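Local coordinates for hypothetical protein Atu0120 (Agrobacterium tumefaciens, PDB 2I6H) that is of unknown function but belongs to the bacterial DUF924 family and folds as an all-helical protein, at residues L90-R95 with T107-A111; G100-Y105 with R182-L186; R71-L77 with F113-A118; R132-Y136 with L154-L158. All blocks are in the same frame, centred on the assembly; numbering follows the deposited sequence. Where two conformers were deposited one is given.

Interaction 1: residues L90-R95 with T107-A111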
loop_
_atom_site.group_PDB
_atom_site.type_symbol
_atom_site.label_atom_id
_atom_site.label_comp_id
_atom_site.label_asym_id
_atom_site.label_seq_id
_atom_site.Cartn_x
_atom_site.Cartn_y
_atom_site.Cartn_z
ATOM N N LEU A 90 -17.512 11.179 -3.904
ATOM C CA LEU A 90 -17.730 11.794 -2.579
ATOM C C LEU A 90 -16.591 11.589 -1.584
ATOM O O LEU A 90 -16.461 12.366 -0.622
ATOM C CB LEU A 90 -19.056 11.351 -1.964
ATOM C CG LEU A 90 -20.289 11.776 -2.781
ATOM C CD1 LEU A 90 -21.502 11.101 -2.226
ATOM C CD2 LEU A 90 -20.446 13.337 -2.783
ATOM N N ASP A 91 -15.749 10.590 -1.851
ATOM C CA ASP A 91 -14.583 10.295 -1.032
ATOM C C ASP A 91 -13.261 10.577 -1.759
ATOM O O ASP A 91 -12.336 11.139 -1.160
ATOM C CB ASP A 91 -14.630 8.818 -0.557
ATOM C CG ASP A 91 -13.427 8.461 0.343
ATOM O OD1 ASP A 91 -13.422 8.848 1.546
ATOM O OD2 ASP A 91 -12.483 7.827 -0.187
ATOM N N GLN A 92 -13.160 10.165 -3.024
ATOM C CA GLN A 92 -11.905 10.370 -3.762
ATOM C C GLN A 92 -11.758 11.750 -4.404
ATOM O O GLN A 92 -10.752 12.459 -4.169
ATOM C CB GLN A 92 -11.719 9.274 -4.813
ATOM C CG GLN A 92 -11.520 7.906 -4.194
ATOM C CD GLN A 92 -10.224 7.843 -3.443
ATOM O OE1 GLN A 92 -9.159 7.857 -4.046
ATOM N NE2 GLN A 92 -10.303 7.802 -2.088
ATOM N N PHE A 93 -12.761 12.127 -5.187
ATOM C CA PHE A 93 -12.759 13.437 -5.888
ATOM C C PHE A 93 -12.298 14.631 -5.007
ATOM O O PHE A 93 -11.412 15.399 -5.422
ATOM C CB PHE A 93 -14.137 13.705 -6.530
ATOM C CG PHE A 93 -14.176 14.961 -7.363
ATOM C CD1 PHE A 93 -14.004 14.885 -8.778
ATOM C CD2 PHE A 93 -14.364 16.223 -6.764
ATOM C CE1 PHE A 93 -14.033 16.059 -9.573
ATOM C CE2 PHE A 93 -14.401 17.396 -7.550
ATOM C CZ PHE A 93 -14.229 17.321 -8.971
ATOM N N PRO A 94 -12.860 14.794 -3.787
ATOM C CA PRO A 94 -12.459 15.938 -2.943
ATOM C C PRO A 94 -10.981 15.906 -2.572
ATOM O O PRO A 94 -10.340 16.961 -2.492
ATOM C CB PRO A 94 -13.300 15.751 -1.655
ATOM C CG PRO A 94 -14.443 14.900 -2.049
ATOM C CD PRO A 94 -13.884 13.968 -3.117
ATOM N N ARG A 95 -10.436 14.699 -2.394
ATOM C CA ARG A 95 -9.020 14.546 -2.049
ATOM C C ARG A 95 -8.062 14.816 -3.225
ATOM O O ARG A 95 -6.902 15.213 -3.014
ATOM C CB ARG A 95 -8.786 13.165 -1.421
ATOM C CG ARG A 95 -9.476 13.028 -0.060
ATOM C CD ARG A 95 -9.444 11.603 0.538
ATOM N NE ARG A 95 -9.779 11.780 1.951
ATOM C CZ ARG A 95 -11.005 12.085 2.421
ATOM N NH1 ARG A 95 -11.154 12.327 3.721
ATOM N NH2 ARG A 95 -12.089 12.137 1.622
ATOM N N THR A 107 -17.840 16.351 2.084
ATOM C CA THR A 107 -18.824 15.294 1.713
ATOM C C THR A 107 -18.477 13.949 2.350
ATOM O O THR A 107 -19.019 12.889 1.938
ATOM C CB THR A 107 -18.943 15.123 0.154
ATOM O OG1 THR A 107 -17.652 14.891 -0.472
ATOM C CG2 THR A 107 -19.573 16.357 -0.469
ATOM N N ASP A 108 -17.553 13.967 3.318
ATOM C CA ASP A 108 -17.152 12.694 3.951
ATOM C C ASP A 108 -18.329 12.036 4.705
ATOM O O ASP A 108 -18.508 10.812 4.589
ATOM C CB ASP A 108 -15.943 12.846 4.857
ATOM C CG ASP A 108 -14.618 12.980 4.069
ATOM O OD1 ASP A 108 -14.596 12.777 2.831
ATOM O OD2 ASP A 108 -13.569 13.249 4.706
ATOM N N PRO A 109 -19.089 12.812 5.505
ATOM C CA PRO A 109 -20.244 12.178 6.182
ATOM C C PRO A 109 -21.219 11.541 5.170
ATOM O O PRO A 109 -21.739 10.425 5.406
ATOM C CB PRO A 109 -20.917 13.355 6.931
ATOM C CG PRO A 109 -19.768 14.275 7.217
ATOM C CD PRO A 109 -18.907 14.226 5.939
ATOM N N LEU A 110 -21.444 12.210 4.041
ATOM C CA LEU A 110 -22.307 11.640 2.995
ATOM C C LEU A 110 -21.705 10.371 2.389
ATOM O O LEU A 110 -22.423 9.380 2.162
ATOM C CB LEU A 110 -22.576 12.665 1.881
ATOM C CG LEU A 110 -23.598 12.284 0.804
ATOM C CD1 LEU A 110 -24.960 11.815 1.436
ATOM C CD2 LEU A 110 -23.776 13.451 -0.245
ATOM N N ALA A 111 -20.409 10.405 2.104
ATOM C CA ALA A 111 -19.711 9.214 1.557
ATOM C C ALA A 111 -19.860 8.015 2.496
ATOM O O ALA A 111 -20.155 6.902 2.030
ATOM C CB ALA A 111 -18.265 9.515 1.300
HETATM O O HOH W 1 -15.311 10.008 2.955
#
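L90 of helix 80-97 packs on the first turn of helix 108-120. Its CB meets A111 CB at 3.8 Å. At the tip the two branches part: CD1 reaches L110 CD2 at 3.8 Å, and CD2 lies on T107 CB, also at 3.8 Å. The backbone of L90 is held too. T107 OG1 donates to the carbonyl oxygen of L90 at 2.8 Å, in the carbonyl plane.

One turn on, R95 grips D108. The arginine chain is extended from CG to NE and carries only its terminal guanidinium to the acid. NH1 donates to D108 OD2 at 2.8 Å, and NH2 donates to D108 OD1 at 2.9 Å. Both bonds are nearly straight, 170° and 176°. This is an end-on pair, one nitrogen to each oxygen. The oxygens are met on the syn side, somewhat out of the carboxylate plane. NH2 also donates to the carbonyl oxygen of D91 at 3.0 Å, on a lone pair.

A water donates to D91 OD1 and, weakly, to D108 OD1. D91 OD1 is also hydrogen-bonded to H141.

D91, R95 and D108 form a salt-bridge network with one weaker leg. R95 NH2 is 3.5 Å from D91 OD1, well out of the guanidinium plane, so only charge acts there. The arginine probably offsets the repulsion between the two acids and favours their ionised forms.

Interaction 2: residues G100-Y105 with R182-L186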
loop_
_atom_site.group_PDB
_atom_site.type_symbol
_atom_site.label_atom_id
_atom_site.label_comp_id
_atom_site.label_asym_id
_atom_site.label_seq_id
_atom_site.Cartn_x
_atom_site.Cartn_y
_atom_site.Cartn_z
ATOM N N GLY A 100 -5.853 20.984 0.267
ATOM C CA GLY A 100 -5.448 22.144 1.078
ATOM C C GLY A 100 -6.586 22.985 1.620
ATOM O O GLY A 100 -6.342 24.052 2.217
ATOM N N THR A 101 -7.828 22.524 1.424
ATOM C CA THR A 101 -9.024 23.237 1.880
ATOM C C THR A 101 -10.010 22.362 2.641
ATOM O O THR A 101 -9.995 21.115 2.518
ATOM C CB THR A 101 -9.823 23.925 0.712
ATOM O OG1 THR A 101 -10.594 22.954 -0.004
ATOM C CG2 THR A 101 -8.893 24.658 -0.267
ATOM N N ALA A 102 -10.916 23.025 3.367
ATOM C CA ALA A 102 -11.933 22.307 4.142
ATOM C C ALA A 102 -12.890 21.537 3.220
ATOM O O ALA A 102 -13.584 20.625 3.687
ATOM C CB ALA A 102 -12.707 23.281 5.036
ATOM N N HIS A 103 -12.918 21.913 1.927
ATOM C CA HIS A 103 -13.727 21.205 0.928
ATOM C C HIS A 103 -13.282 19.742 0.801
ATOM O O HIS A 103 -14.082 18.919 0.405
ATOM C CB HIS A 103 -13.684 21.883 -0.434
ATOM C CG HIS A 103 -14.317 23.247 -0.439
ATOM N ND1 HIS A 103 -15.676 23.445 -0.288
ATOM C CD2 HIS A 103 -13.758 24.481 -0.519
ATOM C CE1 HIS A 103 -15.940 24.747 -0.349
ATOM N NE2 HIS A 103 -14.789 25.401 -0.467
HETATM N N MSE A 104 -12.037 19.445 1.158
HETATM C CA MSE A 104 -11.552 18.050 1.062
HETATM C C MSE A 104 -12.401 17.071 1.906
HETATM O O MSE A 104 -12.518 15.865 1.543
HETATM C CB MSE A 104 -10.114 17.956 1.540
HETATM C CG MSE A 104 -9.165 18.166 0.470
HETATM SE SE MSE A 104 -7.391 17.757 1.326
HETATM C CE MSE A 104 -7.346 19.028 2.698
ATOM N N TYR A 105 -13.026 17.583 2.992
ATOM C CA TYR A 105 -13.749 16.726 3.966
ATOM C C TYR A 105 -15.265 16.936 3.946
ATOM O O TYR A 105 -16.007 16.216 4.643
ATOM C CB TYR A 105 -13.208 16.975 5.405
ATOM C CG TYR A 105 -11.693 17.009 5.422
ATOM C CD1 TYR A 105 -10.960 15.881 5.030
ATOM C CD2 TYR A 105 -10.992 18.167 5.755
ATOM C CE1 TYR A 105 -9.549 15.896 4.977
ATOM C CE2 TYR A 105 -9.594 18.185 5.709
ATOM C CZ TYR A 105 -8.889 17.042 5.333
ATOM O OH TYR A 105 -7.518 17.015 5.278
ATOM N N ARG A 182 -5.364 17.652 10.030
ATOM C CA ARG A 182 -6.474 18.488 9.531
ATOM C C ARG A 182 -6.685 19.778 10.339
ATOM O O ARG A 182 -7.523 20.604 9.964
ATOM C CB ARG A 182 -7.786 17.704 9.557
ATOM C CG ARG A 182 -7.741 16.434 8.720
ATOM C CD ARG A 182 -9.113 15.762 8.734
ATOM N NE ARG A 182 -9.080 14.470 8.054
ATOM C CZ ARG A 182 -10.182 13.729 7.860
ATOM N NH1 ARG A 182 -11.365 14.174 8.300
ATOM N NH2 ARG A 182 -10.115 12.566 7.216
ATOM N N ASN A 183 -5.989 19.893 11.463
ATOM C CA ASN A 183 -6.266 20.972 12.450
ATOM C C ASN A 183 -6.154 22.370 11.867
ATOM O O ASN A 183 -7.015 23.226 12.134
ATOM C CB ASN A 183 -5.354 20.840 13.686
ATOM C CG ASN A 183 -5.697 19.661 14.529
ATOM O OD1 ASN A 183 -6.698 18.966 14.270
ATOM N ND2 ASN A 183 -4.882 19.416 15.564
ATOM N N GLY A 184 -5.127 22.597 11.042
ATOM C CA GLY A 184 -4.930 23.925 10.444
ATOM C C GLY A 184 -6.092 24.286 9.544
ATOM O O GLY A 184 -6.677 25.378 9.637
ATOM N N ILE A 185 -6.440 23.353 8.660
ATOM C CA ILE A 185 -7.496 23.584 7.673
ATOM C C ILE A 185 -8.866 23.759 8.372
ATOM O O ILE A 185 -9.735 24.525 7.919
ATOM C CB ILE A 185 -7.583 22.374 6.694
ATOM C CG1 ILE A 185 -6.365 22.346 5.778
ATOM C CG2 ILE A 185 -8.870 22.427 5.861
ATOM C CD1 ILE A 185 -6.149 20.958 5.124
ATOM N N LEU A 186 -9.062 23.031 9.462
ATOM C CA LEU A 186 -10.336 23.086 10.174
ATOM C C LEU A 186 -10.362 24.099 11.322
ATOM O O LEU A 186 -11.363 24.185 12.042
ATOM C CB LEU A 186 -10.717 21.703 10.687
ATOM C CG LEU A 186 -11.028 20.671 9.568
ATOM C CD1 LEU A 186 -11.300 19.342 10.227
ATOM C CD2 LEU A 186 -12.206 21.058 8.628
#
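R182 stacks its guanidinium on Y105, nearly parallel to the ring (13°), with 4.1 Å between centres. Between these two side chains the closest atoms are R182 NE and Y105 CE1, at 3.4 Å. Further back along the side chain, R182 CD makes a CH-pi contact 3.8 Å from the ring centroid, and CG lies near the phenol oxygen. The arginine is extended from CG to NE, which lets methylene and guanidinium groups share one face of the ring.

I185 makes the other main contact. Its CG2 branch stands at the edge of the Y105 ring and presses on the backbone between T101 and A102, 3.3 Å from A102 N. Its CD1 meets the methyl CE of selenomethionine M104 at 3.3 Å, which is tighter than usual for two carbons. L186 CD2 adds a looser touch to A102 CB at 4.3 Å.

The second shell positions these groups. M104 CB lies over the centre of the opposite face of the Y105 ring, so the ring is held between it and R182. R182 NH2 is hydrogen-bonded to the carbonyl oxygen of H141. T101 OG1 is bonded to F98 O.

The contact is at the surface. It joins the loop between helices 80-97 and 108-120 to the short helix 183-186, and R95 of helix 80-97 touches both Y105 and R182.

Interaction 3: residues R71-L77 with F113-A118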
loop_
_atom_site.group_PDB
_atom_site.type_symbol
_atom_site.label_atom_id
_atom_site.label_comp_id
_atom_site.label_asym_id
_atom_site.label_seq_id
_atom_site.Cartn_x
_atom_site.Cartn_y
_atom_site.Cartn_z
ATOM N N ARG A 71 -27.576 15.544 -3.498
ATOM C CA ARG A 71 -28.517 14.394 -3.301
ATOM C C ARG A 71 -29.392 14.164 -4.542
ATOM O O ARG A 71 -30.581 13.790 -4.438
ATOM C CB ARG A 71 -29.376 14.558 -2.003
ATOM C CG ARG A 71 -28.515 14.785 -0.734
ATOM C CD ARG A 71 -27.561 13.591 -0.502
ATOM N NE ARG A 71 -28.320 12.372 -0.237
ATOM C CZ ARG A 71 -28.759 12.013 0.981
ATOM N NH1 ARG A 71 -28.483 12.763 2.047
ATOM N NH2 ARG A 71 -29.488 10.902 1.139
ATOM N N GLU A 72 -28.810 14.382 -5.716
ATOM C CA GLU A 72 -29.520 14.136 -6.987
ATOM C C GLU A 72 -29.264 12.737 -7.516
ATOM O O GLU A 72 -30.000 12.264 -8.416
ATOM C CB GLU A 72 -29.126 15.167 -8.029
ATOM C CG GLU A 72 -29.678 16.557 -7.651
ATOM C CD GLU A 72 -29.130 17.692 -8.458
ATOM O OE1 GLU A 72 -28.270 17.489 -9.353
ATOM O OE2 GLU A 72 -29.588 18.825 -8.184
ATOM N N LEU A 73 -28.242 12.071 -6.965
ATOM C CA LEU A 73 -27.820 10.772 -7.489
ATOM C C LEU A 73 -27.994 9.613 -6.506
ATOM O O LEU A 73 -27.310 8.580 -6.652
ATOM C CB LEU A 73 -26.337 10.857 -7.938
ATOM C CG LEU A 73 -26.056 11.989 -8.945
ATOM C CD1 LEU A 73 -24.597 11.947 -9.309
ATOM C CD2 LEU A 73 -26.981 11.813 -10.207
ATOM N N ASP A 74 -28.905 9.762 -5.523
ATOM C CA ASP A 74 -29.110 8.718 -4.521
ATOM C C ASP A 74 -29.542 7.412 -5.170
ATOM O O ASP A 74 -29.318 6.350 -4.610
ATOM C CB ASP A 74 -30.181 9.087 -3.464
ATOM C CG ASP A 74 -29.747 10.239 -2.520
ATOM O OD1 ASP A 74 -28.808 11.002 -2.819
ATOM O OD2 ASP A 74 -30.405 10.387 -1.454
ATOM N N GLY A 75 -30.207 7.522 -6.312
ATOM C CA GLY A 75 -30.636 6.367 -7.092
ATOM C C GLY A 75 -29.487 5.448 -7.494
ATOM O O GLY A 75 -29.713 4.276 -7.820
ATOM N N TRP A 76 -28.260 5.973 -7.494
ATOM C CA TRP A 76 -27.081 5.151 -7.837
ATOM C C TRP A 76 -26.817 4.060 -6.802
ATOM O O TRP A 76 -26.082 3.097 -7.061
ATOM C CB TRP A 76 -25.830 6.038 -8.031
ATOM C CG TRP A 76 -25.893 6.888 -9.270
ATOM C CD1 TRP A 76 -27.004 7.138 -10.064
ATOM C CD2 TRP A 76 -24.812 7.622 -9.851
ATOM N NE1 TRP A 76 -26.662 8.006 -11.104
ATOM C CE2 TRP A 76 -25.323 8.308 -11.000
ATOM C CE3 TRP A 76 -23.462 7.778 -9.519
ATOM C CZ2 TRP A 76 -24.517 9.127 -11.803
ATOM C CZ3 TRP A 76 -22.654 8.606 -10.346
ATOM C CH2 TRP A 76 -23.192 9.253 -11.471
ATOM N N LEU A 77 -27.407 4.212 -5.616
ATOM C CA LEU A 77 -27.301 3.142 -4.613
ATOM C C LEU A 77 -27.917 1.819 -5.122
ATOM O O LEU A 77 -27.635 0.751 -4.576
ATOM C CB LEU A 77 -27.953 3.566 -3.290
ATOM C CG LEU A 77 -27.136 4.611 -2.488
ATOM C CD1 LEU A 77 -28.009 5.164 -1.345
ATOM C CD2 LEU A 77 -25.766 4.021 -1.964
ATOM N N PHE A 113 -22.178 7.520 4.814
ATOM C CA PHE A 113 -23.585 7.135 4.867
ATOM C C PHE A 113 -23.874 6.228 3.648
ATOM O O PHE A 113 -24.486 5.128 3.764
ATOM C CB PHE A 113 -24.449 8.408 4.810
ATOM C CG PHE A 113 -25.904 8.132 4.643
ATOM C CD1 PHE A 113 -26.647 7.595 5.699
ATOM C CD2 PHE A 113 -26.519 8.327 3.425
ATOM C CE1 PHE A 113 -28.035 7.311 5.530
ATOM C CE2 PHE A 113 -27.888 8.054 3.240
ATOM C CZ PHE A 113 -28.643 7.529 4.300
ATOM N N PHE A 114 -23.412 6.665 2.474
ATOM C CA PHE A 114 -23.576 5.852 1.283
ATOM C C PHE A 114 -22.763 4.559 1.298
ATOM O O PHE A 114 -23.257 3.532 0.819
ATOM C CB PHE A 114 -23.213 6.635 0.041
ATOM C CG PHE A 114 -24.276 7.640 -0.410
ATOM C CD1 PHE A 114 -25.616 7.572 -0.030
ATOM C CD2 PHE A 114 -23.882 8.664 -1.269
ATOM C CE1 PHE A 114 -26.571 8.575 -0.518
ATOM C CE2 PHE A 114 -24.806 9.620 -1.763
ATOM C CZ PHE A 114 -26.156 9.544 -1.401
ATOM N N ALA A 115 -21.534 4.596 1.830
ATOM C CA ALA A 115 -20.703 3.362 1.924
ATOM C C ALA A 115 -21.441 2.295 2.758
ATOM O O ALA A 115 -21.560 1.130 2.355
ATOM C CB ALA A 115 -19.321 3.643 2.538
ATOM N N ASP A 116 -21.954 2.725 3.900
ATOM C CA ASP A 116 -22.759 1.836 4.760
ATOM C C ASP A 116 -23.929 1.182 3.981
ATOM O O ASP A 116 -24.144 -0.063 4.028
ATOM C CB ASP A 116 -23.311 2.637 5.946
ATOM C CG ASP A 116 -24.213 1.766 6.862
ATOM O OD1 ASP A 116 -23.701 0.826 7.525
ATOM O OD2 ASP A 116 -25.446 2.007 6.844
ATOM N N GLU A 117 -24.665 2.016 3.259
ATOM C CA GLU A 117 -25.818 1.540 2.485
ATOM C C GLU A 117 -25.388 0.573 1.364
ATOM O O GLU A 117 -26.016 -0.472 1.156
ATOM C CB GLU A 117 -26.656 2.699 1.934
ATOM C CG GLU A 117 -27.911 2.218 1.172
ATOM C CD GLU A 117 -28.838 1.279 1.991
ATOM O OE1 GLU A 117 -28.829 1.316 3.256
ATOM O OE2 GLU A 117 -29.577 0.506 1.325
ATOM N N ALA A 118 -24.300 0.907 0.681
ATOM C CA ALA A 118 -23.766 0.062 -0.393
ATOM C C ALA A 118 -23.330 -1.300 0.136
ATOM O O ALA A 118 -23.615 -2.328 -0.488
ATOM C CB ALA A 118 -22.590 0.795 -1.119
#
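L77, in a short 3-10 turn, approaches helix 108-120 at A118, their CA atoms 6.3 Å apart, while R71, just past the preceding helix, has positive phi. The side chain of L77 crosses that of F114 at about a right angle. Its CD1 meets F114 CD1 at 3.6 Å and also touches E117 CG at 3.9 Å. Its CD2 rests near the carbonyl oxygen of F114. The carboxylate of E117 turns to R121, with which it forms a salt bridge.

The far end of the F114 ring meets a charged pair. D74 OD1 lies at the ring edge, 3.3 Å from F114 CZ, with the carboxylate plane nearly perpendicular to the ring. An acceptor at this place faces the slightly positive rim of hydrogens.

R71 holds that acid. Its chain folds back at chi2 and chi3 (-60° and -64°), which brings the guanidinium over to D74. The grip is side-on: R71 NE donates to D74 OD1 at 3.0 Å, on the syn lone pair, and R71 NH2 donates to D74 OD2 at 2.8 Å. R71 NE then comes 3.7 Å from F114 CZ, and NH2 lies near the F113 ring.

Two bonds back into the last turn make the R71 cap a Schellman motif, a common C-terminal end of a helix. The linker that follows, between helices 51-69 and 80-97, packs here on helix 108-120.

Interaction 4: residues R132-Y136 with L154-L158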
loop_
_atom_site.group_PDB
_atom_site.type_symbol
_atom_site.label_atom_id
_atom_site.label_comp_id
_atom_site.label_asym_id
_atom_site.label_seq_id
_atom_site.Cartn_x
_atom_site.Cartn_y
_atom_site.Cartn_z
ATOM N N ARG A 132 -12.678 -2.938 -4.538
ATOM C CA ARG A 132 -13.415 -3.070 -3.274
ATOM C C ARG A 132 -13.049 -2.017 -2.220
ATOM O O ARG A 132 -13.926 -1.509 -1.494
ATOM C CB ARG A 132 -13.118 -4.485 -2.758
ATOM C CG ARG A 132 -14.059 -5.011 -1.775
ATOM C CD ARG A 132 -14.039 -6.585 -1.861
ATOM N NE ARG A 132 -14.608 -7.146 -3.096
ATOM C CZ ARG A 132 -14.347 -8.371 -3.558
ATOM N NH1 ARG A 132 -13.506 -9.159 -2.900
ATOM N NH2 ARG A 132 -14.914 -8.832 -4.659
ATOM N N VAL A 133 -11.754 -1.719 -2.109
ATOM C CA VAL A 133 -11.275 -0.788 -1.086
ATOM C C VAL A 133 -11.967 0.602 -1.147
ATOM O O VAL A 133 -12.046 1.306 -0.143
ATOM C CB VAL A 133 -9.730 -0.648 -1.100
ATOM C CG1 VAL A 133 -9.278 0.078 -2.328
ATOM C CG2 VAL A 133 -9.243 0.050 0.235
ATOM N N PHE A 134 -12.419 1.001 -2.339
ATOM C CA PHE A 134 -13.122 2.311 -2.443
ATOM C C PHE A 134 -14.435 2.439 -1.659
ATOM O O PHE A 134 -14.856 3.567 -1.327
ATOM C CB PHE A 134 -13.182 2.761 -3.909
ATOM C CG PHE A 134 -11.809 2.857 -4.493
ATOM C CD1 PHE A 134 -10.981 3.912 -4.095
ATOM C CD2 PHE A 134 -11.270 1.821 -5.289
ATOM C CE1 PHE A 134 -9.654 4.013 -4.529
ATOM C CE2 PHE A 134 -9.899 1.900 -5.741
ATOM C CZ PHE A 134 -9.111 3.005 -5.350
ATOM N N PHE A 135 -15.079 1.295 -1.358
ATOM C CA PHE A 135 -16.227 1.266 -0.454
ATOM C C PHE A 135 -15.787 1.371 1.024
ATOM O O PHE A 135 -16.618 1.629 1.894
ATOM C CB PHE A 135 -17.036 -0.048 -0.643
ATOM C CG PHE A 135 -17.776 -0.107 -1.931
ATOM C CD1 PHE A 135 -18.984 0.588 -2.094
ATOM C CD2 PHE A 135 -17.268 -0.829 -3.010
ATOM C CE1 PHE A 135 -19.703 0.553 -3.338
ATOM C CE2 PHE A 135 -17.983 -0.907 -4.241
ATOM C CZ PHE A 135 -19.210 -0.189 -4.402
ATOM N N TYR A 136 -14.502 1.158 1.313
ATOM C CA TYR A 136 -14.027 1.072 2.723
ATOM C C TYR A 136 -13.296 2.340 3.153
ATOM O O TYR A 136 -13.257 2.701 4.342
ATOM C CB TYR A 136 -13.101 -0.152 2.879
ATOM C CG TYR A 136 -13.724 -1.463 2.400
ATOM C CD1 TYR A 136 -15.131 -1.644 2.352
ATOM C CD2 TYR A 136 -12.891 -2.537 2.044
ATOM C CE1 TYR A 136 -15.665 -2.893 1.916
ATOM C CE2 TYR A 136 -13.411 -3.767 1.611
ATOM C CZ TYR A 136 -14.789 -3.932 1.561
ATOM O OH TYR A 136 -15.307 -5.148 1.136
ATOM N N LEU A 154 -13.206 -4.594 7.493
ATOM C CA LEU A 154 -13.499 -4.704 6.067
ATOM C C LEU A 154 -12.246 -4.962 5.237
ATOM O O LEU A 154 -12.310 -5.688 4.238
ATOM C CB LEU A 154 -14.218 -3.431 5.585
ATOM C CG LEU A 154 -15.666 -3.281 6.074
ATOM C CD1 LEU A 154 -16.115 -1.852 5.811
ATOM C CD2 LEU A 154 -16.577 -4.315 5.386
ATOM N N ASN A 155 -11.116 -4.404 5.668
ATOM C CA ASN A 155 -9.851 -4.596 4.925
ATOM C C ASN A 155 -9.138 -5.916 5.259
ATOM O O ASN A 155 -8.189 -6.306 4.553
ATOM C CB ASN A 155 -8.894 -3.424 5.132
ATOM C CG ASN A 155 -9.271 -2.181 4.293
ATOM O OD1 ASN A 155 -8.891 -2.049 3.109
ATOM N ND2 ASN A 155 -10.002 -1.249 4.910
ATOM N N GLN A 156 -9.554 -6.585 6.328
ATOM C CA GLN A 156 -8.866 -7.824 6.715
ATOM C C GLN A 156 -8.795 -8.833 5.541
ATOM O O GLN A 156 -7.677 -9.324 5.226
ATOM C CB GLN A 156 -9.436 -8.429 8.019
ATOM C CG GLN A 156 -8.632 -9.588 8.607
ATOM C CD GLN A 156 -7.665 -9.197 9.733
ATOM O OE1 GLN A 156 -7.742 -8.097 10.307
ATOM N NE2 GLN A 156 -6.759 -10.124 10.076
ATOM N N PRO A 157 -9.945 -9.146 4.883
ATOM C CA PRO A 157 -9.857 -10.062 3.719
ATOM C C PRO A 157 -8.996 -9.549 2.583
ATOM O O PRO A 157 -8.430 -10.356 1.850
ATOM C CB PRO A 157 -11.290 -10.150 3.193
ATOM C CG PRO A 157 -12.162 -9.509 4.225
ATOM C CD PRO A 157 -11.344 -8.753 5.193
ATOM N N LEU A 158 -8.909 -8.233 2.406
ATOM C CA LEU A 158 -8.054 -7.679 1.332
ATOM C C LEU A 158 -6.583 -7.899 1.679
ATOM O O LEU A 158 -5.744 -8.066 0.776
ATOM C CB LEU A 158 -8.318 -6.181 1.145
ATOM C CG LEU A 158 -9.701 -5.721 0.618
ATOM C CD1 LEU A 158 -9.731 -4.207 0.430
ATOM C CD2 LEU A 158 -9.991 -6.400 -0.702
HETATM O O HOH W 2 -14.110 -6.928 2.918
#
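Y136 and L154 make the central contact, a CH-pi interaction. L154 CB sits over the middle of the Y136 ring, 3.7 Å from the centroid and 8° off the normal. The carbonyl oxygen of R132 lies over the centre of the opposite face, so the ring is held between the two.

Apolar contacts flank this CH-pi pair. L154 CD1 lies 3.6 Å from Y136 CD1. L158 CD1 comes in at the ring edge, 3.9 Å from Y136 CE2, and packs equally closely on V133 CB. L158 has CG beside its backbone N (chi1 -66°) and CD1 anti to CA (chi2 -177°); together these place CD1 between V133 and Y136. N155 OD1 makes a van der Waals touch to V133 CG2 at 3.6 Å, while N155 ND2 bonds to A151 O.

A water bridges the segments. It donates to Y136 OH at 2.8 Å and to the carbonyl oxygen of L154 at 2.6 Å. Y136 OH is also hydrogen-bonded to D124.

The contact sets the turn between helices 129-132 and 137-140 against residues 154-158, in the region of helix 145-155. I119 of helix 108-120 touches both Y136 and L154, and Y162 of helix 160-176 packs on V133 and N155.

How the interactions relate
Interaction 1 is the most buried of the four, near the centre of the chain, yet it is strongly polar. Interaction 2 lies at the surface and relies on stacking and apolar packing. Interactions 3 and 4 are partly buried. Interaction 3 sets a leucine and a charged pair against F114, and its salt bridge stays within one segment; interaction 4 is mainly apolar with a water bridge. Interactions 1 and 3 share helix 108-120 and meet where L90 CD1 packs on F114 CD2 at 3.5 Å. R95 links interaction 1 to interaction 2. F135 packs on A115 and A118, joining interactions 3 and 4. Interactions 2 and 4 stand on opposite sides of the chain's centre, about 25 Å apart between centres.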